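Local coordinates for nitronate monooxygenase family protein (Pseudomonas aeruginosa, PDB 4QIT) that uses flavin mononucleotide and molecular oxygen to oxidise and denitrify alkyl nitronates, presumably acting in the cell on the toxin propionate 3-nitronate, at residues Ala24-Val29 with Ala247-Pro252; Arg261-Gly266 with Ala328-Gly333; Ile21-Ala24 with Val29-Pro32. The protein carries 1 engineered substitution. One frame throughout, in Å; residues are numbered along the deposited sequence.

Contact 1: Ala24-Val29 with Ala247-Pro252. With FMN (flavin mononucleotide), chain C.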
loop_
_atom_site.group_PDB
_atom_site.type_symbol
_atom_site.label_atom_id
_atom_site.label_comp_id
_atom_site.label_asym_id
_atom_site.label_seq_id
_atom_site.Cartn_x
_atom_site.Cartn_y
_atom_site.Cartn_z
ATOM N N ALA A 24 15.092 -6.725 -10.394
ATOM C CA ALA A 24 15.157 -7.261 -9.035
ATOM C C ALA A 24 15.704 -8.679 -8.976
ATOM O O ALA A 24 15.363 -9.520 -9.809
ATOM C CB ALA A 24 13.780 -7.201 -8.371
ATOM N N PRO A 25 16.555 -8.953 -7.979
ATOM C CA PRO A 25 16.906 -10.351 -7.751
ATOM C C PRO A 25 15.653 -11.061 -7.304
ATOM O O PRO A 25 14.868 -10.520 -6.519
ATOM C CB PRO A 25 17.906 -10.293 -6.593
ATOM C CG PRO A 25 17.662 -8.982 -5.926
ATOM C CD PRO A 25 17.135 -8.046 -6.976
ATOM N N MET A 26 15.449 -12.244 -7.852
ATOM C CA MET A 26 14.224 -12.981 -7.639
ATOM C C MET A 26 14.561 -14.443 -7.548
ATOM O O MET A 26 14.702 -15.109 -8.571
ATOM C CB MET A 26 13.246 -12.725 -8.791
ATOM C CG MET A 26 12.717 -11.291 -8.847
ATOM S SD MET A 26 11.543 -11.060 -10.193
ATOM C CE MET A 26 12.655 -10.908 -11.601
ATOM N N LEU A 27 14.696 -14.948 -6.326
ATOM C CA LEU A 27 15.123 -16.322 -6.153
ATOM C C LEU A 27 14.146 -17.273 -6.851
ATOM O O LEU A 27 12.932 -17.207 -6.625
ATOM C CB LEU A 27 15.291 -16.653 -4.665
ATOM C CG LEU A 27 15.945 -17.995 -4.330
ATOM C CD1 LEU A 27 17.348 -18.102 -4.908
ATOM C CD2 LEU A 27 15.978 -18.157 -2.811
ATOM N N GLY A 28 14.682 -18.107 -7.744
ATOM C CA GLY A 28 13.883 -19.029 -8.531
ATOM C C GLY A 28 13.383 -18.466 -9.854
ATOM O O GLY A 28 12.815 -19.197 -10.667
ATOM N N VAL A 29 13.584 -17.169 -10.071
ATOM C CA VAL A 29 13.092 -16.513 -11.291
ATOM C C VAL A 29 14.199 -15.780 -12.055
ATOM O O VAL A 29 14.317 -15.922 -13.279
ATOM C CB VAL A 29 11.945 -15.540 -10.983
ATOM C CG1 VAL A 29 11.529 -14.800 -12.250
ATOM C CG2 VAL A 29 10.760 -16.290 -10.391
ATOM N N ALA A 247 7.897 -6.878 -13.500
ATOM C CA ALA A 247 8.040 -6.485 -14.912
ATOM C C ALA A 247 8.957 -7.411 -15.719
ATOM O O ALA A 247 8.793 -7.521 -16.946
ATOM C CB ALA A 247 8.519 -5.059 -15.021
ATOM N N PHE A 248 9.901 -8.077 -15.050
ATOM C CA PHE A 248 10.875 -8.926 -15.744
ATOM C C PHE A 248 10.543 -10.413 -15.697
ATOM O O PHE A 248 11.236 -11.219 -16.316
ATOM C CB PHE A 248 12.306 -8.679 -15.237
ATOM C CG PHE A 248 12.870 -7.346 -15.653
ATOM C CD1 PHE A 248 13.499 -7.201 -16.882
ATOM C CD2 PHE A 248 12.731 -6.237 -14.838
ATOM C CE1 PHE A 248 14.013 -5.980 -17.286
ATOM C CE2 PHE A 248 13.241 -5.007 -15.228
ATOM C CZ PHE A 248 13.875 -4.878 -16.462
ATOM N N VAL A 249 9.482 -10.781 -14.984
ATOM C CA VAL A 249 9.137 -12.195 -14.825
ATOM C C VAL A 249 8.836 -12.897 -16.153
ATOM O O VAL A 249 9.276 -14.028 -16.388
ATOM C CB VAL A 249 7.972 -12.384 -13.830
ATOM C CG1 VAL A 249 7.497 -13.825 -13.828
ATOM C CG2 VAL A 249 8.425 -11.973 -12.423
ATOM N N LEU A 250 8.095 -12.214 -17.020
ATOM C CA LEU A 250 7.720 -12.774 -18.320
ATOM C C LEU A 250 8.828 -12.750 -19.376
ATOM O O LEU A 250 8.638 -13.270 -20.482
ATOM C CB LEU A 250 6.474 -12.072 -18.863
ATOM C CG LEU A 250 5.208 -12.229 -18.028
ATOM C CD1 LEU A 250 4.095 -11.438 -18.679
ATOM C CD2 LEU A 250 4.808 -13.692 -17.897
ATOM N N CYS A 251 9.968 -12.149 -19.054
ATOM C CA CYS A 251 11.094 -12.151 -19.993
ATOM C C CYS A 251 11.485 -13.595 -20.266
ATOM O O CYS A 251 11.465 -14.428 -19.363
ATOM C CB CYS A 251 12.298 -11.399 -19.428
ATOM S SG CYS A 251 12.028 -9.637 -19.216
ATOM N N PRO A 252 11.827 -13.903 -21.520
ATOM C CA PRO A 252 12.201 -15.269 -21.898
ATOM C C PRO A 252 13.461 -15.737 -21.170
ATOM O O PRO A 252 13.660 -16.949 -21.011
ATOM C CB PRO A 252 12.447 -15.161 -23.412
ATOM C CG PRO A 252 12.726 -13.713 -23.649
ATOM C CD PRO A 252 11.828 -12.995 -22.679
HETATM N N1 FMN C . 13.835 -9.698 -3.190
HETATM C C2 FMN C . 14.989 -10.217 -2.617
HETATM O O2 FMN C . 15.653 -9.509 -1.871
HETATM N N3 FMN C . 15.416 -11.496 -2.892
HETATM C C4 FMN C . 14.657 -12.283 -3.732
HETATM O O4 FMN C . 14.990 -13.435 -3.997
HETATM C C4A FMN C . 13.501 -11.774 -4.296
HETATM N N5 FMN C . 12.770 -12.585 -5.123
HETATM C C5A FMN C . 11.626 -12.117 -5.723
HETATM C C6 FMN C . 10.927 -12.970 -6.564
HETATM C C7 FMN C . 9.779 -12.544 -7.201
HETATM C C7M FMN C . 9.092 -13.519 -8.114
HETATM C C8 FMN C . 9.304 -11.252 -6.975
HETATM C C8M FMN C . 8.045 -10.782 -7.645
HETATM C C9 FMN C . 10.009 -10.397 -6.120
HETATM C C9A FMN C . 11.184 -10.822 -5.488
HETATM N N10 FMN C . 11.915 -9.992 -4.636
HETATM C C10 FMN C . 13.074 -10.477 -4.035
HETATM C "C1'" FMN C . 11.436 -8.593 -4.341
HETATM C "C2'" FMN C . 12.052 -7.543 -5.250
HETATM O "O2'" FMN C . 13.377 -7.302 -4.853
HETATM C "C3'" FMN C . 11.292 -6.227 -5.160
HETATM O "O3'" FMN C . 11.030 -5.856 -3.823
HETATM C "C4'" FMN C . 9.963 -6.415 -5.856
HETATM O "O4'" FMN C . 10.131 -7.264 -6.976
HETATM C "C5'" FMN C . 9.473 -5.061 -6.340
HETATM O "O5'" FMN C . 8.115 -5.249 -6.597
HETATM P P FMN C . 7.557 -5.382 -8.080
HETATM O O1P FMN C . 8.527 -4.746 -9.042
HETATM O O2P FMN C . 6.202 -4.743 -8.086
HETATM O O3P FMN C . 7.482 -6.851 -8.334
#
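Met26 and Val29 pack against Phe248 and Val249 at the C-terminal end of a TIM barrel, where the loop after the first strand (21-23) meets the short helix 246-249 after the eighth (241-244). The contact between the two segments is entirely apolar and buried. The thioether of Met26 carries most of it: SD lies 3.9 Å from Val249 CG2, while the terminal CE turns to Phe248 CB at 4.3 Å. The bend at chi3 (-79°) swings this methyl off the line of the chain and toward the helix. Val29 adds CG1 against the same Val249 methyl, which is thus shared by both residues of the loop.

Contacts with the flavin form a second group. Met26 runs over one face of the isoalloxazine, CG over C6, CB just outside the ring edge beside it, and SD above the dimethylbenzene ring, 3.8 Å from C7. The bound nitroethane occupies the opposite face, so Met26 backs the flavin while nitroethane lies in front. Val29 CG2 reaches the C7M methyl more loosely, and Ala24 CB sits beside the ribityl chain at O2'.

Polar bonds make up the third group. Val29 N bonds to Met26 O at 2.8 Å and closes a type II beta turn through Leu27 and Gly28, with Gly28 at the position that needs a positive phi. The turn presents the backbone N-H of Leu27 to the flavin: Leu27 N donates to FMN O4 at 2.8 Å with an angle of 153°, and more weakly to FMN N5 at 3.3 Å.

Contact 2: Arg261-Gly266 with Ala328-Gly333; sequences REALKG and AAQWAG. With FMN (flavin mononucleotide), chain C; NIE (nitroethane), chain D.
Ala263 and Leu264, near the end of helix 258-265, face Gln330 and Ala332 of an irregular segment, with CA atoms 7.8 Å apart in both the Ala263-Gln330 and the Leu264-Ala332 pair. The buried join is small and rests on two touches. Ala263 presents its methyl to the face of the Gln330 carboxamide, CB standing 3.7 Å from OE1 with CD and NE2 only slightly farther. Gln330 extends beyond CG (chi2 165°), which carries its flat end across to the helix; Arg268 NH2 then hydrogen-bonds OE1, so the amide oxygen is held while the methyl covers its plane. One residue further along the helix, Leu264 CD1 meets Ala332 CB at 4.2 Å. With CG anti to the backbone N (chi1 -179°), the leucine brings CD1 to the alanine methyl.

Trp331 lies between these two contact residues and turns the other way, into the active site. Nitroethane O5 stands over the pyrrole part of the indole, 2.7 Å from NE1 and above the plane, not in line with the N-H. Ala329 CB covers the other face, 3.4 Å above the plane and offset toward the rim. At the edge, in plane, is the flavin methyl C7M, which also approaches Trp331 CB to 3.3 Å. Tyr260 OH, from the same helix, is hydrogen-bonded to Trp331 O and ties the backbone behind the indole. Farther on, Thr246 OG1, which also hydrogen-bonds FMN, bonds to Gly333 N; Gly333 CA passes beside phosphate oxygen O2P. Backed by a helix and fronted by flavin and nitroethane, the segment forms one wall of the pocket that holds nitroethane beside the flavin, probably the substrate site of this FMN-dependent TIM-barrel enzyme.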
loop_
_atom_site.group_PDB
_atom_site.type_symbol
_atom_site.label_atom_id
_atom_site.label_comp_id
_atom_site.label_asym_id
_atom_site.label_seq_id
_atom_site.Cartn_x
_atom_site.Cartn_y
_atom_site.Cartn_z
ATOM N N ARG A 261 4.073 -18.153 -16.144
ATOM C CA ARG A 261 3.871 -17.194 -17.228
ATOM C C ARG A 261 2.402 -17.090 -17.624
ATOM O O ARG A 261 1.868 -15.985 -17.758
ATOM C CB ARG A 261 4.736 -17.568 -18.441
ATOM C CG ARG A 261 6.219 -17.545 -18.141
ATOM C CD ARG A 261 7.020 -18.210 -19.243
ATOM N NE ARG A 261 8.404 -18.413 -18.824
ATOM C CZ ARG A 261 9.356 -17.491 -18.915
ATOM N NH1 ARG A 261 9.088 -16.300 -19.448
ATOM N NH2 ARG A 261 10.577 -17.766 -18.480
ATOM N N GLU A 262 1.747 -18.234 -17.794
ATOM C CA GLU A 262 0.313 -18.265 -18.104
ATOM C C GLU A 262 -0.517 -17.561 -17.021
ATOM O O GLU A 262 -1.423 -16.784 -17.332
ATOM C CB GLU A 262 -0.163 -19.710 -18.271
ATOM C CG GLU A 262 -1.662 -19.886 -18.290
ATOM C CD GLU A 262 -2.080 -21.341 -18.413
ATOM O OE1 GLU A 262 -1.656 -22.167 -17.570
ATOM O OE2 GLU A 262 -2.835 -21.659 -19.357
ATOM N N ALA A 263 -0.199 -17.840 -15.758
ATOM C CA ALA A 263 -0.876 -17.226 -14.618
ATOM C C ALA A 263 -0.753 -15.705 -14.654
ATOM O O ALA A 263 -1.742 -14.983 -14.479
ATOM C CB ALA A 263 -0.293 -17.758 -13.319
ATOM N N LEU A 264 0.463 -15.223 -14.886
ATOM C CA LEU A 264 0.734 -13.792 -14.839
ATOM C C LEU A 264 0.163 -13.066 -16.065
ATOM O O LEU A 264 -0.202 -11.891 -15.980
ATOM C CB LEU A 264 2.239 -13.542 -14.664
ATOM C CG LEU A 264 2.729 -12.097 -14.575
ATOM C CD1 LEU A 264 2.003 -11.353 -13.446
ATOM C CD2 LEU A 264 4.228 -12.104 -14.349
ATOM N N LYS A 265 0.065 -13.763 -17.196
ATOM C CA LYS A 265 -0.526 -13.167 -18.395
ATOM C C LYS A 265 -2.057 -13.107 -18.379
ATOM O O LYS A 265 -2.647 -12.261 -19.054
ATOM C CB LYS A 265 -0.036 -13.880 -19.662
ATOM C CG LYS A 265 1.375 -13.482 -20.055
ATOM C CD LYS A 265 1.750 -13.991 -21.436
ATOM C CE LYS A 265 2.142 -15.455 -21.403
ATOM N NZ LYS A 265 2.757 -15.880 -22.701
ATOM N N GLY A 266 -2.697 -13.979 -17.602
ATOM C CA GLY A 266 -4.144 -14.121 -17.652
ATOM C C GLY A 266 -4.895 -13.362 -16.580
ATOM O O GLY A 266 -4.345 -12.447 -15.957
ATOM N N ALA A 328 1.822 -23.582 -6.504
ATOM C CA ALA A 328 3.040 -22.904 -6.952
ATOM C C ALA A 328 3.280 -21.551 -6.290
ATOM O O ALA A 328 2.343 -20.874 -5.832
ATOM C CB ALA A 328 3.020 -22.740 -8.467
ATOM N N ALA A 329 4.549 -21.158 -6.241
ATOM C CA ALA A 329 4.905 -19.820 -5.788
ATOM C C ALA A 329 4.963 -18.915 -7.012
ATOM O O ALA A 329 5.951 -18.902 -7.759
ATOM C CB ALA A 329 6.246 -19.832 -5.061
ATOM N N GLN A 330 3.883 -18.172 -7.234
ATOM C CA GLN A 330 3.787 -17.300 -8.397
ATOM C C GLN A 330 3.761 -15.867 -7.909
ATOM O O GLN A 330 2.718 -15.215 -7.863
ATOM C CB GLN A 330 2.555 -17.678 -9.234
ATOM C CG GLN A 330 2.721 -19.086 -9.850
ATOM C CD GLN A 330 1.435 -19.688 -10.380
ATOM O OE1 GLN A 330 0.337 -19.277 -10.015
ATOM N NE2 GLN A 330 1.572 -20.694 -11.244
ATOM N N TRP A 331 4.933 -15.389 -7.508
ATOM C CA TRP A 331 5.035 -14.060 -6.922
ATOM C C TRP A 331 4.761 -12.954 -7.952
ATOM O O TRP A 331 5.133 -13.055 -9.118
ATOM C CB TRP A 331 6.413 -13.865 -6.300
ATOM C CG TRP A 331 6.850 -14.962 -5.356
ATOM C CD1 TRP A 331 7.967 -15.739 -5.473
ATOM C CD2 TRP A 331 6.175 -15.397 -4.168
ATOM N NE1 TRP A 331 8.033 -16.627 -4.418
ATOM C CE2 TRP A 331 6.955 -16.438 -3.614
ATOM C CE3 TRP A 331 4.999 -15.012 -3.531
ATOM C CZ2 TRP A 331 6.579 -17.088 -2.432
ATOM C CZ3 TRP A 331 4.628 -15.672 -2.360
ATOM C CH2 TRP A 331 5.421 -16.690 -1.825
ATOM N N ALA A 332 4.108 -11.889 -7.502
ATOM C CA ALA A 332 3.752 -10.775 -8.364
ATOM C C ALA A 332 3.375 -9.574 -7.510
ATOM O O ALA A 332 2.747 -9.734 -6.466
ATOM C CB ALA A 332 2.591 -11.161 -9.286
ATOM N N GLY A 333 3.767 -8.386 -7.970
ATOM C CA GLY A 333 3.429 -7.131 -7.316
ATOM C C GLY A 333 2.068 -6.605 -7.743
ATOM O O GLY A 333 1.411 -7.172 -8.632
HETATM N N1 FMN C . 13.835 -9.698 -3.190
HETATM C C2 FMN C . 14.989 -10.217 -2.617
HETATM O O2 FMN C . 15.653 -9.509 -1.871
HETATM N N3 FMN C . 15.416 -11.496 -2.892
HETATM C C4 FMN C . 14.657 -12.283 -3.732
HETATM O O4 FMN C . 14.990 -13.435 -3.997
HETATM C C4A FMN C . 13.501 -11.774 -4.296
HETATM N N5 FMN C . 12.770 -12.585 -5.123
HETATM C C5A FMN C . 11.626 -12.117 -5.723
HETATM C C6 FMN C . 10.927 -12.970 -6.564
HETATM C C7 FMN C . 9.779 -12.544 -7.201
HETATM C C7M FMN C . 9.092 -13.519 -8.114
HETATM C C8 FMN C . 9.304 -11.252 -6.975
HETATM C C8M FMN C . 8.045 -10.782 -7.645
HETATM C C9 FMN C . 10.009 -10.397 -6.120
HETATM C C9A FMN C . 11.184 -10.822 -5.488
HETATM N N10 FMN C . 11.915 -9.992 -4.636
HETATM C C10 FMN C . 13.074 -10.477 -4.035
HETATM C "C1'" FMN C . 11.436 -8.593 -4.341
HETATM C "C2'" FMN C . 12.052 -7.543 -5.250
HETATM O "O2'" FMN C . 13.377 -7.302 -4.853
HETATM C "C3'" FMN C . 11.292 -6.227 -5.160
HETATM O "O3'" FMN C . 11.030 -5.856 -3.823
HETATM C "C4'" FMN C . 9.963 -6.415 -5.856
HETATM O "O4'" FMN C . 10.131 -7.264 -6.976
HETATM C "C5'" FMN C . 9.473 -5.061 -6.340
HETATM O "O5'" FMN C . 8.115 -5.249 -6.597
HETATM P P FMN C . 7.557 -5.382 -8.080
HETATM O O1P FMN C . 8.527 -4.746 -9.042
HETATM O O2P FMN C . 6.202 -4.743 -8.086
HETATM O O3P FMN C . 7.482 -6.851 -8.334
HETATM N N3 NIE D . 10.625 -14.127 -2.890
HETATM C C1 NIE D . 12.177 -14.245 -1.099
HETATM C C2 NIE D . 11.751 -14.852 -2.417
HETATM O O4 NIE D . 10.652 -12.899 -2.860
HETATM O O5 NIE D . 9.424 -14.769 -2.981
#

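Contact 3: Ile21-Ala24 with Val29-Pro32; sequences IIQA and VSTP. With FMN (flavin mononucleotide), chain C.
The flat carboxamide of Gln23 meets Ser30 through its nitrogen, NE2 standing 3.5 Å from Ser30 CB. The serine carbon and the carbonyl oxygen of Ala24 are displaced to opposite sides of the amide plane. The bond from Gln23 NE2 to Ala24 O is 2.9 Å long but bent, at 134°. The acceptor is tilted 28° from the amide plane, and the nitrogen in turn stands well above the plane of the carbonyl. A kink at chi2 (-100°) folds the glutamine back over its own backbone to make this bond, which leaves the amide wedged between the strand end and the returning loop.

Ser30 CB also lies 4.2 Å from Ala24 O. Its hydroxyl is engaged within the loop instead: OG accepts a hydrogen bond from Met26 N, back across the turn. Next door, Thr31 OG1 caps helix 32-41 at its N terminus by bonding to Leu34 N.

The contact thus joins the end of strand 21-23, paired with strand 241-244 in the barrel, to the start of helix 32-41, against whose Leu34, Ala35 and Val38 Gln23 packs, while Pro32 leans on helix 54-65.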
loop_
_atom_site.group_PDB
_atom_site.type_symbol
_atom_site.label_atom_id
_atom_site.label_comp_id
_atom_site.label_asym_id
_atom_site.label_seq_id
_atom_site.Cartn_x
_atom_site.Cartn_y
_atom_site.Cartn_z
ATOM N N ILE A 21 17.966 1.662 -13.379
ATOM C CA ILE A 21 16.937 0.623 -13.341
ATOM C C ILE A 21 17.601 -0.675 -12.939
ATOM O O ILE A 21 18.510 -1.157 -13.624
ATOM C CB ILE A 21 16.266 0.445 -14.725
ATOM C CG1 ILE A 21 15.638 1.766 -15.185
ATOM C CG2 ILE A 21 15.210 -0.652 -14.663
ATOM C CD1 ILE A 21 15.185 1.750 -16.632
ATOM N N ILE A 22 17.165 -1.227 -11.813
ATOM C CA ILE A 22 17.655 -2.508 -11.335
ATOM C C ILE A 22 16.587 -3.556 -11.619
ATOM O O ILE A 22 15.428 -3.378 -11.227
ATOM C CB ILE A 22 17.900 -2.481 -9.808
ATOM C CG1 ILE A 22 18.840 -1.334 -9.422
ATOM C CG2 ILE A 22 18.443 -3.826 -9.323
ATOM C CD1 ILE A 22 19.100 -1.247 -7.918
ATOM N N GLN A 23 16.952 -4.638 -12.309
ATOM C CA GLN A 23 16.058 -5.784 -12.419
ATOM C C GLN A 23 16.197 -6.560 -11.119
ATOM O O GLN A 23 17.294 -6.970 -10.763
ATOM C CB GLN A 23 16.393 -6.648 -13.643
ATOM C CG GLN A 23 15.985 -8.123 -13.527
ATOM C CD GLN A 23 17.163 -9.017 -13.166
ATOM O OE1 GLN A 23 18.245 -8.899 -13.756
ATOM N NE2 GLN A 23 16.971 -9.899 -12.186
ATOM N N ALA A 24 15.092 -6.725 -10.394
ATOM C CA ALA A 24 15.157 -7.261 -9.035
ATOM C C ALA A 24 15.704 -8.679 -8.976
ATOM O O ALA A 24 15.363 -9.520 -9.809
ATOM C CB ALA A 24 13.780 -7.201 -8.371
ATOM N N VAL A 29 13.584 -17.169 -10.071
ATOM C CA VAL A 29 13.092 -16.513 -11.291
ATOM C C VAL A 29 14.199 -15.780 -12.055
ATOM O O VAL A 29 14.317 -15.922 -13.279
ATOM C CB VAL A 29 11.945 -15.540 -10.983
ATOM C CG1 VAL A 29 11.529 -14.800 -12.250
ATOM C CG2 VAL A 29 10.760 -16.290 -10.391
ATOM N N SER A 30 15.014 -14.997 -11.355
ATOM C CA SER A 30 16.154 -14.399 -12.028
ATOM C C SER A 30 17.172 -15.483 -12.377
ATOM O O SER A 30 17.211 -16.553 -11.749
ATOM C CB SER A 30 16.772 -13.257 -11.217
ATOM O OG SER A 30 17.040 -13.624 -9.879
ATOM N N THR A 31 17.969 -15.211 -13.407
ATOM C CA THR A 31 18.969 -16.151 -13.904
ATOM C C THR A 31 20.168 -15.336 -14.357
ATOM O O THR A 31 20.045 -14.128 -14.556
ATOM C CB THR A 31 18.447 -16.889 -15.143
ATOM O OG1 THR A 31 18.198 -15.925 -16.180
ATOM C CG2 THR A 31 17.174 -17.673 -14.829
ATOM N N PRO A 32 21.335 -15.982 -14.539
ATOM C CA PRO A 32 22.443 -15.247 -15.156
ATOM C C PRO A 32 22.087 -14.641 -16.521
ATOM O O PRO A 32 22.529 -13.523 -16.807
ATOM C CB PRO A 32 23.533 -16.316 -15.289
ATOM C CG PRO A 32 23.282 -17.217 -14.118
ATOM C CD PRO A 32 21.766 -17.304 -14.045
HETATM N N1 FMN C . 13.835 -9.698 -3.190
HETATM C C2 FMN C . 14.989 -10.217 -2.617
HETATM O O2 FMN C . 15.653 -9.509 -1.871
HETATM N N3 FMN C . 15.416 -11.496 -2.892
HETATM C C4 FMN C . 14.657 -12.283 -3.732
HETATM O O4 FMN C . 14.990 -13.435 -3.997
HETATM C C4A FMN C . 13.501 -11.774 -4.296
HETATM N N5 FMN C . 12.770 -12.585 -5.123
HETATM C C5A FMN C . 11.626 -12.117 -5.723
HETATM C C6 FMN C . 10.927 -12.970 -6.564
HETATM C C7 FMN C . 9.779 -12.544 -7.201
HETATM C C7M FMN C . 9.092 -13.519 -8.114
HETATM C C8 FMN C . 9.304 -11.252 -6.975
HETATM C C8M FMN C . 8.045 -10.782 -7.645
HETATM C C9 FMN C . 10.009 -10.397 -6.120
HETATM C C9A FMN C . 11.184 -10.822 -5.488
HETATM N N10 FMN C . 11.915 -9.992 -4.636
HETATM C C10 FMN C . 13.074 -10.477 -4.035
HETATM C "C1'" FMN C . 11.436 -8.593 -4.341
HETATM C "C2'" FMN C . 12.052 -7.543 -5.250
HETATM O "O2'" FMN C . 13.377 -7.302 -4.853
HETATM C "C3'" FMN C . 11.292 -6.227 -5.160
HETATM O "O3'" FMN C . 11.030 -5.856 -3.823
HETATM C "C4'" FMN C . 9.963 -6.415 -5.856
HETATM O "O4'" FMN C . 10.131 -7.264 -6.976
HETATM C "C5'" FMN C . 9.473 -5.061 -6.340
HETATM O "O5'" FMN C . 8.115 -5.249 -6.597
HETATM P P FMN C . 7.557 -5.382 -8.080
HETATM O O1P FMN C . 8.527 -4.746 -9.042
HETATM O O2P FMN C . 6.202 -4.743 -8.086
HETATM O O3P FMN C . 7.482 -6.851 -8.334
#

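Overall arrangement
All three contacts are buried and touch FMN. Contacts 1 and 3 are neighbours, with centres about 6 Å apart, and share Ala24 and Val29: the same loop packs on helix 246-249 and returns against the end of its own strand. Phe248 CG touches Gln23 CG at 3.9 Å, linking the two. Contact 2 lies farther from the chain centre and meets contact 1 through successive helices, where Cys251 O and Arg261 NH1 probably form a hydrogen bond at 3.0 Å. Chemistry follows place: contact 1 is apolar behind the flavin, contact 2 sets small methyls against an amide and a leucine, behind the tryptophan that faces nitroethane, and contact 3 centres on a polar amide within a beta-alpha connection.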